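Local coordinates for protein GTN Reductase (Agrobacterium tumefaciens, PDB 5N6G) that probably reduces activated carbon-carbon double bonds with a bound flavin mononucleotide, as an ene-reductase of the Old Yellow Enzyme family, at residues Q63-V68 and S126-I131; L301-N306 and V322-F327. One frame throughout, in Å; residues are numbered along the deposited sequence.

Contact 1: residues Q63-V68 and S126-I131; sequences QGYADV and SKTYII. With 8OZ (2-Phenylacrylic acid), chain C.
The ring of Y65 turns its edge into the face of Y129: in the Y129 conformer described here, one of two modelled, CD2 of Y65 stands 3.7 Å above the Y129 ring plane, over its centre. With centroids 5.1 Å apart and planes at 57°, this is an inclined edge-to-face pair. One face of the Y65 ring is taken by the phenyl group of 2-phenylacrylic acid, whose C6 lies over it and offset toward the rim. At the edge, in the ring plane, a water sits 2.7 Å from Y65 OH; the same water donates to K127 O, tying the phenol to the start of strand 127-131. Y65 OH also bonds to Y183 OH, so two partners anchor the hydroxyl. In the same conformer Y129 reaches the ligand by its tip, Y129 OH being 3.8 Å from C5 of the acid, while its ring also meets that of F139 on the partner strand 137-141.

Behind the rings, T128 OG1 points to G64 O as donor, but at a separation so short that the exact position of OG1 is doubtful. A66 N gives a bent bond to Y129 O at 2.8 Å (135° at the hydrogen), and A66 CB packs on CG1 of I131 at 3.7 Å. Through A66, a loop following strand 50-57 is fastened to a two-stranded antiparallel hairpin outside the barrel. The two tyrosines, with W99, H178, N181 and Y183 among the other pocket residues, line the substrate pocket of an Old Yellow Enzyme-type TIM barrel.

Contact 2: residues L301-N306 and V322-F327; sequences LWIANN and VDAVAF. With FMN (flavin mononucleotide), chain B.
N305 and A326 meet at the C-terminal end of two parallel strands, where the amide of N305 is spread between protein and cofactor. Its CG is anti to the backbone N (chi1 168°). From there ND2 donates to A326 O at 3.0 Å, with the acceptor close to the amide plane but the donor well above the carbonyl plane of A326, and also to FMN O5'. OD1 accepts from the ribityl hydroxyl FMN O3' at 2.7 Å. Both ends of the amide are thus used, which fixes its flip. A water donating to A326 O and to FMN O3P, and accepting from N306 N, adds a second link to the cofactor, at its phosphate.

Away from the flavin, the CB atoms of I303, A324, N305 and A326 share one face of the sheet, and CG2 of I303 lies 3.9 Å from CB of A326. On the other face CB of A304 packs against CG1 of V322 at 3.5 Å. At the N-terminal end the side chains of L301 and D323 cross obliquely, CD1 of L301 resting 3.3 Å from CB of D323. D323 OD2 receives W302 N on the anti side of its carboxylate, in a nearly straight bond (163°), and forms a salt bridge with R294. In return W302 O accepts from both D323 N and, at 3.3 Å, A324 N. Bonds from A304 N to A324 O and from A326 N to A304 O continue the pairing. Joined through helix 310-318, the strands form the last beta-alpha-beta unit of the eight-stranded TIM barrel, its C-terminal end contributing to the FMN ribityl and phosphate site.

Overall arrangement
Along the chain contact 1 closes before contact 2 opens, and the two lie on opposite sides of the chain's centre, their centres about 28 Å apart and their nearest atoms about 16 Å apart. They share no strand. Contact 2 joins strands 301-305 and 324-327, the seventh and eighth of the closed parallel barrel, whereas contact 1 pairs the loop between strand 50-57 and helix 74-89 with strand 127-131 of a separate two-stranded antiparallel sheet. The bound molecules bridge them: contact 2 binds O3' and O5' of FMN directly and its phosphate through a water, and contact 1 meets the acid's phenyl ring. Barrel and hairpin both contribute, consistent with one shared active site.

Contact 1: residues Q63-V68 and S126-I131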
# COMPACT_ATOMS: atom_id res chain seq x y z
N GLN A 63 -12.14 2.58 5.96
CA GLN A 63 -12.66 2.13 4.67
C GLN A 63 -13.08 3.30 3.80
O GLN A 63 -13.78 4.21 4.26
CB GLN A 63 -13.91 1.25 4.84
CG GLN A 63 -13.62 -0.13 5.35
CD GLN A 63 -13.26 -1.12 4.26
OE1 GLN A 63 -12.88 -0.74 3.14
NE2 GLN A 63 -13.34 -2.40 4.61
N GLY A 64 -12.74 3.22 2.51
CA GLY A 64 -13.15 4.22 1.55
C GLY A 64 -13.85 3.71 0.30
O GLY A 64 -14.36 4.51 -0.48
N TYR A 65 -13.86 2.38 0.11
CA TYR A 65 -14.47 1.74 -1.06
C TYR A 65 -15.23 0.51 -0.60
O TYR A 65 -14.88 -0.12 0.39
CB TYR A 65 -13.43 1.32 -2.12
CG TYR A 65 -12.49 2.43 -2.48
CD1 TYR A 65 -11.40 2.70 -1.70
CD2 TYR A 65 -12.74 3.26 -3.55
CE1 TYR A 65 -10.54 3.71 -1.98
CE2 TYR A 65 -11.89 4.31 -3.84
CZ TYR A 65 -10.78 4.52 -3.05
OH TYR A 65 -9.92 5.56 -3.31
N ALA A 66 -16.24 0.14 -1.39
CA ALA A 66 -17.04 -1.02 -1.06
C ALA A 66 -16.32 -2.33 -1.40
O ALA A 66 -15.47 -2.40 -2.30
CB ALA A 66 -18.36 -0.99 -1.82
N ASP A 67 -16.68 -3.37 -0.65
CA ASP A 67 -16.26 -4.75 -0.90
C ASP A 67 -14.74 -4.91 -0.80
O ASP A 67 -14.14 -5.71 -1.52
CB ASP A 67 -16.78 -5.24 -2.26
CG ASP A 67 -18.30 -5.38 -2.29
OD1 ASP A 67 -18.95 -5.35 -1.23
OD2 ASP A 67 -18.87 -5.49 -3.39
N VAL A 68 -14.13 -4.15 0.10
CA VAL A 68 -12.70 -4.22 0.39
C VAL A 68 -12.50 -5.04 1.66
O VAL A 68 -13.18 -4.77 2.66
CB VAL A 68 -12.10 -2.82 0.56
CG1 VAL A 68 -10.73 -2.86 1.16
CG2 VAL A 68 -12.09 -2.10 -0.77
N SER A 126 -12.62 13.63 -5.48
CA SER A 126 -12.32 12.23 -5.74
C SER A 126 -13.64 11.47 -5.79
O SER A 126 -14.70 12.00 -5.45
CB SER A 126 -11.40 11.64 -4.66
OG SER A 126 -10.87 10.39 -5.07
N LYS A 127 -13.57 10.23 -6.26
CA LYS A 127 -14.75 9.40 -6.40
C LYS A 127 -14.51 8.07 -5.73
O LYS A 127 -13.37 7.60 -5.65
CB LYS A 127 -15.13 9.18 -7.88
CG LYS A 127 -15.79 10.38 -8.51
CD LYS A 127 -16.06 10.15 -9.99
CE LYS A 127 -16.79 11.34 -10.62
NZ LYS A 127 -18.10 11.59 -9.96
N THR A 128 -15.59 7.45 -5.27
CA THR A 128 -15.47 6.16 -4.62
C THR A 128 -16.59 5.24 -5.07
O THR A 128 -17.44 5.60 -5.88
CB THR A 128 -15.46 6.28 -3.09
OG1 THR A 128 -15.34 4.96 -2.58
CG2 THR A 128 -16.73 6.93 -2.53
N TYR A 129 -16.56 4.02 -4.54
CA TYR A 129 -17.49 2.96 -4.91
C TYR A 129 -18.28 2.59 -3.66
O TYR A 129 -17.68 2.21 -2.65
CB TYR A 129 -16.76 1.74 -5.47
CG TYR A 129 -15.46 2.03 -6.23
CD1 TYR A 129 -15.30 3.20 -6.96
CD2 TYR A 129 -14.40 1.13 -6.20
CE1 TYR A 129 -14.13 3.47 -7.64
CE2 TYR A 129 -13.22 1.39 -6.89
CZ TYR A 129 -13.10 2.56 -7.61
OH TYR A 129 -11.95 2.84 -8.30
N ILE A 130 -19.60 2.73 -3.72
CA ILE A 130 -20.48 2.55 -2.56
C ILE A 130 -21.60 1.56 -2.87
O ILE A 130 -21.82 1.18 -4.02
CB ILE A 130 -21.08 3.88 -2.05
CG1 ILE A 130 -21.95 4.54 -3.12
CG2 ILE A 130 -19.96 4.81 -1.59
CD1 ILE A 130 -22.90 5.57 -2.56
N ILE A 131 -22.30 1.15 -1.81
CA ILE A 131 -23.46 0.26 -1.89
C ILE A 131 -24.66 0.95 -1.24
O ILE A 131 -24.59 1.35 -0.07
CB ILE A 131 -23.18 -1.10 -1.22
CG1 ILE A 131 -21.97 -1.79 -1.87
CG2 ILE A 131 -24.43 -2.00 -1.28
CD1 ILE A 131 -22.09 -2.02 -3.38
C4 8OZ C . -7.27 1.91 -7.08
C5 8OZ C . -8.59 1.89 -6.72
C6 8OZ C . -8.94 2.06 -5.40
C7 8OZ C . -7.96 2.23 -4.43
C8 8OZ C . -4.38 3.18 -3.96
C 8OZ C . -5.68 1.61 -2.61
O 8OZ C . -3.43 3.15 -3.21
C1 8OZ C . -5.56 2.29 -3.74
C2 8OZ C . -6.62 2.23 -4.79
C3 8OZ C . -6.28 2.08 -6.13
O1 8OZ C . -4.43 4.00 -4.99
O HOH W 1 -10.61 7.46 -5.17

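Contact 2: residues L301-N306 and V322-F327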
# COMPACT_ATOMS: atom_id res chain seq x y z
N LEU A 301 14.98 -3.39 2.67
CA LEU A 301 14.96 -3.70 1.25
C LEU A 301 14.30 -2.54 0.50
O LEU A 301 13.22 -2.07 0.88
CB LEU A 301 14.19 -5.00 1.01
CG LEU A 301 14.36 -5.62 -0.36
CD1 LEU A 301 15.73 -6.24 -0.48
CD2 LEU A 301 13.27 -6.66 -0.61
N TRP A 302 14.95 -2.08 -0.56
CA TRP A 302 14.46 -0.93 -1.33
C TRP A 302 13.69 -1.47 -2.53
O TRP A 302 14.30 -1.95 -3.50
CB TRP A 302 15.62 -0.05 -1.78
CG TRP A 302 15.19 1.27 -2.29
CD1 TRP A 302 14.97 1.61 -3.60
CD2 TRP A 302 14.89 2.44 -1.52
NE1 TRP A 302 14.56 2.92 -3.68
CE2 TRP A 302 14.51 3.45 -2.42
CE3 TRP A 302 14.94 2.73 -0.15
CZ2 TRP A 302 14.18 4.74 -2.00
CZ3 TRP A 302 14.58 3.99 0.26
CH2 TRP A 302 14.20 4.98 -0.65
N ILE A 303 12.36 -1.35 -2.47
CA ILE A 303 11.45 -1.92 -3.46
C ILE A 303 10.90 -0.77 -4.28
O ILE A 303 10.33 0.16 -3.72
CB ILE A 303 10.29 -2.70 -2.81
CG1 ILE A 303 10.79 -3.77 -1.84
CG2 ILE A 303 9.41 -3.26 -3.91
CD1 ILE A 303 9.65 -4.45 -1.05
N ALA A 304 11.05 -0.85 -5.59
CA ALA A 304 10.60 0.23 -6.46
C ALA A 304 9.44 -0.24 -7.30
O ALA A 304 9.33 -1.41 -7.64
CB ALA A 304 11.72 0.71 -7.38
N ASN A 305 8.59 0.72 -7.65
CA ASN A 305 7.38 0.47 -8.42
C ASN A 305 7.12 1.63 -9.36
O ASN A 305 7.55 2.76 -9.12
CB ASN A 305 6.17 0.32 -7.50
CG ASN A 305 4.88 0.35 -8.25
OD1 ASN A 305 4.20 1.38 -8.30
ND2 ASN A 305 4.53 -0.77 -8.86
N ASN A 306 6.38 1.29 -10.44
CA ASN A 306 5.60 2.14 -11.33
C ASN A 306 6.21 2.16 -12.73
O ASN A 306 7.26 2.76 -12.98
CB ASN A 306 5.42 3.56 -10.80
CG ASN A 306 4.39 4.34 -11.61
OD1 ASN A 306 3.30 3.84 -11.90
ND2 ASN A 306 4.76 5.54 -12.05
N VAL A 322 17.93 -0.42 -7.27
CA VAL A 322 16.86 -0.91 -6.42
C VAL A 322 17.22 -2.33 -6.01
O VAL A 322 18.00 -3.01 -6.67
CB VAL A 322 15.47 -0.89 -7.11
CG1 VAL A 322 15.21 0.45 -7.75
CG2 VAL A 322 15.36 -2.00 -8.16
N ASP A 323 16.61 -2.79 -4.91
CA ASP A 323 16.81 -4.16 -4.46
C ASP A 323 15.77 -5.12 -5.02
O ASP A 323 16.04 -6.32 -5.12
CB ASP A 323 16.77 -4.25 -2.94
CG ASP A 323 17.85 -3.44 -2.27
OD1 ASP A 323 18.95 -3.34 -2.85
OD2 ASP A 323 17.59 -2.91 -1.16
N ALA A 324 14.59 -4.61 -5.36
CA ALA A 324 13.50 -5.44 -5.83
C ALA A 324 12.54 -4.53 -6.57
O ALA A 324 12.55 -3.31 -6.38
CB ALA A 324 12.79 -6.18 -4.69
N VAL A 325 11.71 -5.14 -7.41
CA VAL A 325 10.74 -4.41 -8.23
C VAL A 325 9.36 -5.00 -7.99
O VAL A 325 9.17 -6.23 -8.05
CB VAL A 325 11.11 -4.47 -9.73
CG1 VAL A 325 9.99 -3.86 -10.56
CG2 VAL A 325 12.44 -3.75 -9.99
N ALA A 326 8.40 -4.13 -7.70
CA ALA A 326 7.01 -4.52 -7.53
C ALA A 326 6.25 -4.19 -8.80
O ALA A 326 6.34 -3.07 -9.32
CB ALA A 326 6.39 -3.80 -6.33
N PHE A 327 5.50 -5.16 -9.28
CA PHE A 327 4.69 -5.02 -10.48
C PHE A 327 3.23 -5.06 -10.08
O PHE A 327 2.83 -5.94 -9.31
CB PHE A 327 4.95 -6.17 -11.45
CG PHE A 327 6.38 -6.27 -11.96
CD1 PHE A 327 6.74 -5.65 -13.13
CD2 PHE A 327 7.32 -7.01 -11.27
CE1 PHE A 327 8.03 -5.77 -13.63
CE2 PHE A 327 8.62 -7.13 -11.74
CZ PHE A 327 8.97 -6.51 -12.92
N1 FMN B . -1.64 0.96 -4.70
C2 FMN B . -1.68 0.76 -3.34
O2 FMN B . -0.78 1.21 -2.59
N3 FMN B . -2.70 0.02 -2.78
C4 FMN B . -3.77 -0.52 -3.47
O4 FMN B . -4.61 -1.20 -2.89
C4A FMN B . -3.74 -0.28 -4.90
N5 FMN B . -4.70 -0.80 -5.63
C5A FMN B . -4.58 -0.70 -7.00
C6 FMN B . -5.53 -1.34 -7.80
C7 FMN B . -5.40 -1.37 -9.18
C7M FMN B . -6.43 -2.10 -9.99
C8 FMN B . -4.30 -0.74 -9.79
C8M FMN B . -4.10 -0.82 -11.28
C9 FMN B . -3.36 -0.08 -9.00
C9A FMN B . -3.50 -0.07 -7.61
N10 FMN B . -2.50 0.50 -6.79
C10 FMN B . -2.61 0.43 -5.42
C1' FMN B . -1.26 0.99 -7.41
C2' FMN B . -0.34 -0.17 -7.76
O2' FMN B . 0.13 -0.83 -6.58
C3' FMN B . 0.87 0.25 -8.60
O3' FMN B . 1.58 1.28 -7.91
C4' FMN B . 0.51 0.77 -9.99
O4' FMN B . -0.33 -0.18 -10.66
C5' FMN B . 1.73 1.10 -10.82
O5' FMN B . 2.53 -0.09 -11.04
P FMN B . 2.57 -0.91 -12.44
O1P FMN B . 3.12 0.05 -13.46
O2P FMN B . 1.12 -1.27 -12.74
O3P FMN B . 3.44 -2.08 -12.15
O HOH W 2 6.13 -1.33 -11.71